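Local coordinates for N-(5'-phosphoribosyl)anthranilate isomerase (Jonesia denitrificans, PDB 4WUI), which probably catalyses the isomerisation of N-(5-phosphoribosyl)anthranilate to 1-(2-carboxyphenylamino)-1-deoxy-D-ribulose 5-phosphate, the third step of tryptophan synthesis from chorismate, at residues P130-G133 against T137-F140; P113-G118 against A144-T149; S179-A184 against A191-F196. All blocks are in the same frame, centred on the assembly; numbering follows the deposited sequence.

Overall arrangement
All three contacts belong to the connections round a closed barrel of eight parallel strands, and grade from buried to superficial. Interaction 3 is the most buried: a valine that follows the last barrel strand, 174-177, packs on helix 190-204, and a lysine closes the polar side. Interaction 1, partly buried, sets an alanine on a tryptophan and adds one backbone hydrogen bond. Interaction 2 lies at the surface without direct hydrogen bonds across: apolar groups meet, one water bridges the backbones and a second lies between a backbone N and a threonine hydroxyl. Interactions 1 and 2 share the connection between strands 124-128 and 152-155; interactions 2 and 3 lie on opposite sides of the chain's centre.

Interaction 1: residues P130-G133 against T137-F140; sequences PQAG and TWDF
The methyl group of A132 sits over the face of the W138 indole. Its CB lies 3.7 Å from the centroid of the six-membered ring and only 16° off the ring normal, a CH-pi contact. Within that ring CB favours the CZ2 and CH2 side, each 3.6 Å away, while the backbone passes obliquely near the CE3 and CZ3 atoms, with G133 N 3.6 Å from W138 CZ3. Alanine suits this place because its one carbon is enough to rest on the ring, and glycine suits the next because a beta carbon there would press closely on CZ3. The indole is swung beneath A132 by a first torsion that sets CG anti to the backbone N (chi1 179°). Helix 163-170 receives the ring as well, through A166 and T169, and T170 OG1 takes the indole N-H. Both segments belong to the connection leaving strand 124-128 of the TIM barrel, a chain that doubles back on itself here without forming regular strands. Holding the two arms together, D139 N donates to A132 O over 2.8 Å in a nearly straight bond (N-H...O 167°). The same carbonyl oxygen accepts from a water, which also donates to T137 O at 2.7 Å, thereby linking the arms a second time. D139 lies at the centre of an inverse gamma turn, closed by a weak bond from F140 N to W138 O, and its CB passes 3.5 Å from A132 O. Its carboxylate turns to the backbone ahead, OD1 accepting weakly from A141 N.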
loop_
_atom_site.group_PDB
_atom_site.type_symbol
_atom_site.label_atom_id
_atom_site.label_comp_id
_atom_site.label_asym_id
_atom_site.label_seq_id
_atom_site.Cartn_x
_atom_site.Cartn_y
_atom_site.Cartn_z
ATOM N N PRO A 130 -9.553 8.686 2.210
ATOM C CA PRO A 130 -9.794 8.419 3.636
ATOM C C PRO A 130 -11.208 8.674 4.140
ATOM O O PRO A 130 -11.571 8.050 5.152
ATOM C CB PRO A 130 -8.788 9.345 4.330
ATOM C CG PRO A 130 -8.481 10.368 3.362
ATOM C CD PRO A 130 -8.482 9.684 2.047
ATOM N N GLN A 131 -11.998 9.525 3.493
ATOM C CA GLN A 131 -13.345 9.791 4.018
ATOM C C GLN A 131 -14.408 8.858 3.439
ATOM O O GLN A 131 -15.526 8.802 3.955
ATOM C CB GLN A 131 -13.735 11.257 3.786
ATOM C CG GLN A 131 -12.837 12.245 4.517
ATOM C CD GLN A 131 -12.620 11.854 5.972
ATOM O OE1 GLN A 131 -13.573 11.555 6.693
ATOM N NE2 GLN A 131 -11.359 11.836 6.404
ATOM N N ALA A 132 -14.071 8.118 2.386
ATOM C CA ALA A 132 -15.066 7.293 1.700
ATOM C C ALA A 132 -15.656 6.201 2.587
ATOM O O ALA A 132 -16.750 5.743 2.326
ATOM C CB ALA A 132 -14.496 6.705 0.423
ATOM N N GLY A 133 -14.978 5.841 3.673
ATOM C CA GLY A 133 -15.549 4.899 4.632
ATOM C C GLY A 133 -16.099 5.498 5.931
ATOM O O GLY A 133 -16.313 4.793 6.938
ATOM N N THR A 137 -22.070 2.807 4.905
ATOM C CA THR A 137 -21.722 2.111 3.685
ATOM C C THR A 137 -20.687 2.921 2.897
ATOM O O THR A 137 -20.596 4.139 3.060
ATOM C CB THR A 137 -22.990 1.793 2.816
ATOM O OG1 THR A 137 -23.606 3.009 2.370
ATOM C CG2 THR A 137 -24.020 0.967 3.605
ATOM N N TRP A 138 -19.923 2.234 2.050
ATOM C CA TRP A 138 -18.789 2.812 1.342
ATOM C C TRP A 138 -19.262 3.862 0.339
ATOM O O TRP A 138 -20.138 3.574 -0.486
ATOM C CB TRP A 138 -18.034 1.706 0.619
ATOM C CG TRP A 138 -16.868 2.179 -0.160
ATOM C CD1 TRP A 138 -16.806 2.323 -1.538
ATOM C CD2 TRP A 138 -15.594 2.580 0.339
ATOM N NE1 TRP A 138 -15.574 2.781 -1.901
ATOM C CE2 TRP A 138 -14.799 2.938 -0.774
ATOM C CE3 TRP A 138 -15.025 2.643 1.619
ATOM C CZ2 TRP A 138 -13.472 3.374 -0.626
ATOM C CZ3 TRP A 138 -13.706 3.056 1.757
ATOM C CH2 TRP A 138 -12.956 3.423 0.646
ATOM N N ASP A 139 -18.666 5.057 0.360
ATOM C CA ASP A 139 -19.114 6.138 -0.500
ATOM C C ASP A 139 -18.470 5.994 -1.870
ATOM O O ASP A 139 -17.484 6.675 -2.184
ATOM C CB ASP A 139 -18.819 7.498 0.105
ATOM C CG ASP A 139 -19.419 8.619 -0.715
ATOM O OD1 ASP A 139 -20.108 8.359 -1.735
ATOM O OD2 ASP A 139 -19.211 9.762 -0.310
ATOM N N PHE A 140 -19.030 5.125 -2.700
ATOM C CA PHE A 140 -18.424 4.866 -3.994
ATOM C C PHE A 140 -18.490 6.083 -4.910
ATOM O O PHE A 140 -17.721 6.161 -5.881
ATOM C CB PHE A 140 -18.929 3.595 -4.666
ATOM C CG PHE A 140 -20.411 3.549 -4.992
ATOM C CD1 PHE A 140 -20.881 4.008 -6.233
ATOM C CD2 PHE A 140 -21.306 2.933 -4.126
ATOM C CE1 PHE A 140 -22.222 3.854 -6.559
ATOM C CE2 PHE A 140 -22.648 2.778 -4.463
ATOM C CZ PHE A 140 -23.107 3.250 -5.681
HETATM O O HOH W 1 -19.143 6.262 3.862
#

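Interaction 2: residues P113-G118 against A144-T149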
loop_
_atom_site.group_PDB
_atom_site.type_symbol
_atom_site.label_atom_id
_atom_site.label_comp_id
_atom_site.label_asym_id
_atom_site.label_seq_id
_atom_site.Cartn_x
_atom_site.Cartn_y
_atom_site.Cartn_z
ATOM N N PRO A 113 -5.077 15.096 -7.429
ATOM C CA PRO A 113 -3.908 14.543 -8.110
ATOM C C PRO A 113 -4.124 14.254 -9.577
ATOM O O PRO A 113 -5.248 14.162 -10.057
ATOM C CB PRO A 113 -3.672 13.230 -7.381
ATOM C CG PRO A 113 -5.043 12.819 -6.930
ATOM C CD PRO A 113 -5.742 14.104 -6.568
ATOM N N ASN A 114 -3.018 14.067 -10.275
ATOM C CA ASN A 114 -3.044 13.519 -11.618
ATOM C C ASN A 114 -3.401 12.040 -11.485
ATOM O O ASN A 114 -2.646 11.286 -10.880
ATOM C CB ASN A 114 -1.675 13.707 -12.280
ATOM C CG ASN A 114 -1.662 13.277 -13.744
ATOM O OD1 ASN A 114 -2.426 12.398 -14.145
ATOM N ND2 ASN A 114 -0.764 13.853 -14.530
ATOM N N LEU A 115 -4.518 11.625 -12.073
ATOM C CA LEU A 115 -5.039 10.272 -11.929
ATOM C C LEU A 115 -4.659 9.353 -13.088
ATOM O O LEU A 115 -5.170 8.218 -13.171
ATOM C CB LEU A 115 -6.566 10.332 -11.815
ATOM C CG LEU A 115 -7.124 11.161 -10.657
ATOM C CD1 LEU A 115 -8.639 11.424 -10.780
ATOM C CD2 LEU A 115 -6.810 10.430 -9.394
ATOM N N THR A 116 -3.766 9.795 -13.971
ATOM C CA THR A 116 -3.332 8.943 -15.064
ATOM C C THR A 116 -2.107 8.134 -14.615
ATOM O O THR A 116 -1.038 8.707 -14.325
ATOM C CB THR A 116 -2.967 9.795 -16.279
ATOM O OG1 THR A 116 -4.133 10.496 -16.708
ATOM C CG2 THR A 116 -2.488 8.894 -17.402
ATOM N N VAL A 117 -2.243 6.802 -14.585
ATOM C CA VAL A 117 -1.147 5.963 -14.128
ATOM C C VAL A 117 -0.011 5.998 -15.146
ATOM O O VAL A 117 -0.207 5.786 -16.339
ATOM C CB VAL A 117 -1.572 4.504 -13.858
ATOM C CG1 VAL A 117 -0.428 3.720 -13.270
ATOM C CG2 VAL A 117 -2.772 4.449 -12.912
ATOM N N GLY A 118 1.190 6.215 -14.648
ATOM C CA GLY A 118 2.389 6.256 -15.452
ATOM C C GLY A 118 2.732 7.646 -15.966
ATOM O O GLY A 118 3.726 7.783 -16.680
ATOM N N ALA A 144 -15.521 6.579 -8.437
ATOM C CA ALA A 144 -16.437 6.706 -9.575
ATOM C C ALA A 144 -15.668 7.191 -10.810
ATOM O O ALA A 144 -14.736 6.503 -11.226
ATOM C CB ALA A 144 -17.655 7.556 -9.171
ATOM N N HIS A 145 -16.035 8.339 -11.386
ATOM C CA HIS A 145 -15.351 8.811 -12.585
ATOM C C HIS A 145 -13.864 9.079 -12.384
ATOM O O HIS A 145 -13.135 9.201 -13.361
ATOM C CB HIS A 145 -16.032 10.045 -13.184
ATOM C CG HIS A 145 -15.902 11.292 -12.376
ATOM N ND1 HIS A 145 -16.814 11.659 -11.405
ATOM C CD2 HIS A 145 -14.952 12.256 -12.381
ATOM C CE1 HIS A 145 -16.421 12.791 -10.840
ATOM N NE2 HIS A 145 -15.306 13.176 -11.427
ATOM N N ARG A 146 -13.420 9.181 -11.134
ATOM C CA ARG A 146 -12.017 9.450 -10.828
ATOM C C ARG A 146 -11.160 8.189 -10.826
ATOM O O ARG A 146 -9.930 8.280 -10.720
ATOM C CB ARG A 146 -11.897 10.093 -9.463
ATOM C CG ARG A 146 -12.683 11.356 -9.307
ATOM C CD ARG A 146 -12.729 11.770 -7.851
ATOM N NE ARG A 146 -13.697 12.828 -7.608
ATOM C CZ ARG A 146 -15.015 12.644 -7.474
ATOM N NH1 ARG A 146 -15.560 11.432 -7.564
ATOM N NH2 ARG A 146 -15.800 13.693 -7.228
ATOM N N ARG A 147 -11.753 7.017 -10.924
ATOM C CA ARG A 147 -10.986 5.767 -10.891
ATOM C C ARG A 147 -10.010 5.717 -12.071
ATOM O O ARG A 147 -10.397 5.939 -13.232
ATOM C CB ARG A 147 -11.897 4.566 -10.978
ATOM C CG ARG A 147 -12.665 4.350 -9.714
ATOM C CD ARG A 147 -13.678 3.237 -9.830
ATOM N NE ARG A 147 -14.814 3.608 -10.676
ATOM C CZ ARG A 147 -15.822 2.776 -10.905
ATOM N NH1 ARG A 147 -15.782 1.531 -10.427
ATOM N NH2 ARG A 147 -16.854 3.173 -11.618
ATOM N N PRO A 148 -8.725 5.447 -11.809
ATOM C CA PRO A 148 -7.758 5.303 -12.915
ATOM C C PRO A 148 -8.097 4.142 -13.847
ATOM O O PRO A 148 -8.615 3.124 -13.414
ATOM C CB PRO A 148 -6.448 5.014 -12.181
ATOM C CG PRO A 148 -6.593 5.698 -10.879
ATOM C CD PRO A 148 -8.047 5.413 -10.498
ATOM N N THR A 149 -7.688 4.265 -15.112
ATOM C CA THR A 149 -7.805 3.158 -16.045
ATOM C C THR A 149 -6.637 2.168 -15.971
ATOM O O THR A 149 -6.770 1.039 -16.479
ATOM C CB THR A 149 -7.943 3.653 -17.498
ATOM O OG1 THR A 149 -6.771 4.396 -17.852
ATOM C CG2 THR A 149 -9.188 4.550 -17.654
HETATM O O HOH W 2 -6.678 7.089 -15.606
HETATM O O HOH W 3 -4.493 5.385 -15.736
#
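L115 CD1 settles against the backbone and base of R146, 3.4 Å from its carbonyl O and 3.8 Å from its CB. The two side chains lie alongside and point the same way, so that leucine offers a branched apolar end to the aliphatic root of the arginine. Further along, V117 CG2 meets P148 CB at 3.8 Å, the valine and the proline ring crossing at about a right angle. V117 holds CG1 anti to its backbone N (chi1 -175°), which leaves CG2 as the branch that touches the ring. P148 CB also approaches L115 O, 3.6 Å away, and contributes only carbon there.

Waters take up the polar work: one donates to L115 O and accepts from T149 N, while another accepts from V117 N. Behind this first shell, N114 OD1 receives T116 N in an Asx turn that shapes the chain around L115. On the facing segment, R147 N and R147 NE reach A144 O from opposite faces of its plane, closing the turn 144-147 just before P148. R146 sends its guanidinium away to L143 O, with H145 CE1 3.5 Å above one face.

L115, V117 and P148 all reach strand 124-128, at L127 or L125. The pair of connections thus covers the flank of a barrel strand, a place that helices usually fill in a TIM barrel.

Interaction 3: residues S179-A184 against A191-F196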
loop_
_atom_site.group_PDB
_atom_site.type_symbol
_atom_site.label_atom_id
_atom_site.label_comp_id
_atom_site.label_asym_id
_atom_site.label_seq_id
_atom_site.Cartn_x
_atom_site.Cartn_y
_atom_site.Cartn_z
ATOM N N SER A 179 -3.985 0.744 8.875
ATOM C CA SER A 179 -4.577 0.937 10.191
ATOM C C SER A 179 -5.711 -0.038 10.471
ATOM O O SER A 179 -5.924 -0.440 11.611
ATOM C CB SER A 179 -5.027 2.379 10.359
ATOM O OG SER A 179 -6.008 2.743 9.438
ATOM N N GLY A 180 -6.444 -0.416 9.434
ATOM C CA GLY A 180 -7.586 -1.288 9.618
ATOM C C GLY A 180 -7.265 -2.711 9.974
ATOM O O GLY A 180 -8.186 -3.466 10.295
ATOM N N VAL A 181 -5.990 -3.089 9.925
ATOM C CA VAL A 181 -5.580 -4.422 10.365
ATOM C C VAL A 181 -4.611 -4.374 11.546
ATOM O O VAL A 181 -3.878 -5.318 11.788
ATOM C CB VAL A 181 -5.043 -5.311 9.212
ATOM C CG1 VAL A 181 -6.168 -5.613 8.224
ATOM C CG2 VAL A 181 -3.851 -4.700 8.495
ATOM N N GLU A 182 -4.646 -3.275 12.292
ATOM C CA GLU A 182 -3.818 -3.083 13.474
ATOM C C GLU A 182 -4.590 -3.311 14.750
ATOM O O GLU A 182 -5.749 -2.968 14.860
ATOM C CB GLU A 182 -3.276 -1.657 13.522
ATOM C CG GLU A 182 -2.166 -1.459 12.529
ATOM C CD GLU A 182 -1.538 -0.085 12.516
ATOM O OE1 GLU A 182 -2.161 0.879 13.000
ATOM O OE2 GLU A 182 -0.382 0.032 12.029
ATOM N N SER A 183 -3.895 -3.833 15.754
ATOM C CA SER A 183 -4.367 -3.793 17.128
ATOM C C SER A 183 -3.888 -2.531 17.855
ATOM O O SER A 183 -4.481 -2.126 18.849
ATOM C CB SER A 183 -3.894 -5.032 17.890
ATOM O OG SER A 183 -2.495 -5.182 17.836
ATOM N N ALA A 184 -2.814 -1.926 17.373
ATOM C CA ALA A 184 -2.280 -0.667 17.886
ATOM C C ALA A 184 -1.401 -0.129 16.761
ATOM O O ALA A 184 -1.008 -0.874 15.880
ATOM C CB ALA A 184 -1.451 -0.919 19.159
ATOM N N ALA A 191 -5.232 -11.874 13.174
ATOM C CA ALA A 191 -6.635 -12.191 12.929
ATOM C C ALA A 191 -7.276 -11.180 11.984
ATOM O O ALA A 191 -8.110 -11.557 11.157
ATOM C CB ALA A 191 -7.402 -12.266 14.234
ATOM N N LYS A 192 -6.937 -9.907 12.131
ATOM C CA LYS A 192 -7.485 -8.895 11.240
ATOM C C LYS A 192 -6.947 -9.043 9.825
ATOM O O LYS A 192 -7.682 -8.800 8.865
ATOM C CB LYS A 192 -7.254 -7.476 11.758
ATOM C CG LYS A 192 -8.043 -7.162 13.020
ATOM C CD LYS A 192 -7.823 -5.736 13.443
ATOM C CE LYS A 192 -8.642 -5.366 14.646
ATOM N NZ LYS A 192 -8.535 -3.911 14.901
ATOM N N ILE A 193 -5.667 -9.379 9.672
ATOM C CA ILE A 193 -5.129 -9.625 8.337
ATOM C C ILE A 193 -5.882 -10.749 7.662
ATOM O O ILE A 193 -6.294 -10.637 6.509
ATOM C CB ILE A 193 -3.597 -9.904 8.405
ATOM C CG1 ILE A 193 -2.833 -8.607 8.767
ATOM C CG2 ILE A 193 -3.081 -10.480 7.097
ATOM C CD1 ILE A 193 -1.379 -8.849 9.126
ATOM N N ALA A 194 -6.071 -11.852 8.381
ATOM C CA ALA A 194 -6.783 -12.986 7.826
ATOM C C ALA A 194 -8.212 -12.604 7.442
ATOM O O ALA A 194 -8.718 -12.957 6.367
ATOM C CB ALA A 194 -6.787 -14.158 8.799
ATOM N N ALA A 195 -8.876 -11.873 8.322
ATOM C CA ALA A 195 -10.271 -11.462 8.086
ATOM C C ALA A 195 -10.364 -10.527 6.879
ATOM O O ALA A 195 -11.299 -10.624 6.072
ATOM C CB ALA A 195 -10.830 -10.787 9.316
ATOM N N PHE A 196 -9.427 -9.596 6.771
ATOM C CA PHE A 196 -9.407 -8.660 5.665
ATOM C C PHE A 196 -9.317 -9.391 4.339
ATOM O O PHE A 196 -10.062 -9.107 3.393
ATOM C CB PHE A 196 -8.219 -7.703 5.814
ATOM C CG PHE A 196 -8.181 -6.630 4.774
ATOM C CD1 PHE A 196 -8.889 -5.452 4.962
ATOM C CD2 PHE A 196 -7.509 -6.799 3.576
ATOM C CE1 PHE A 196 -8.876 -4.459 4.012
ATOM C CE2 PHE A 196 -7.505 -5.789 2.621
ATOM C CZ PHE A 196 -8.194 -4.628 2.849
HETATM O O HOH W 4 -7.899 -1.714 13.335
HETATM O O HOH W 5 -10.185 -3.025 12.098
#
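V181 packs into the side of helix 190-204, its CG1 3.8 Å from F196 CB and its CB 4.0 Å from I193 CG1. It crosses both side chains at about a right angle. A branched valine suits the spot because CG1 covers F196 while CG2 lies against I193; F196 itself continues inward to V175 and V177 of the last barrel strand.

The other side is polar and wetter. K192, extended beyond CG, lays its methylenes along the loop and brings NZ to E182 O, 2.9 Å away. The donor stands 34° out of the carbonyl plane. NZ also donates to a water at 2.8 Å that bonds S179 O, and weakly to a second that bonds G180 O. With a leucine in its place, E182 O would probably lose this charged donor, and the two waters their link to the helix.

E182 turns its carboxylate elsewhere, to salt bridges with K188 and R38. S179 OG binds a citrate, probably from the crystallisation liquor, which may mark the phosphate pocket common in TIM-barrel relatives. One ammonium group thus meets three loop carbonyls, one directly and two through water, while the apolar side rests on V181.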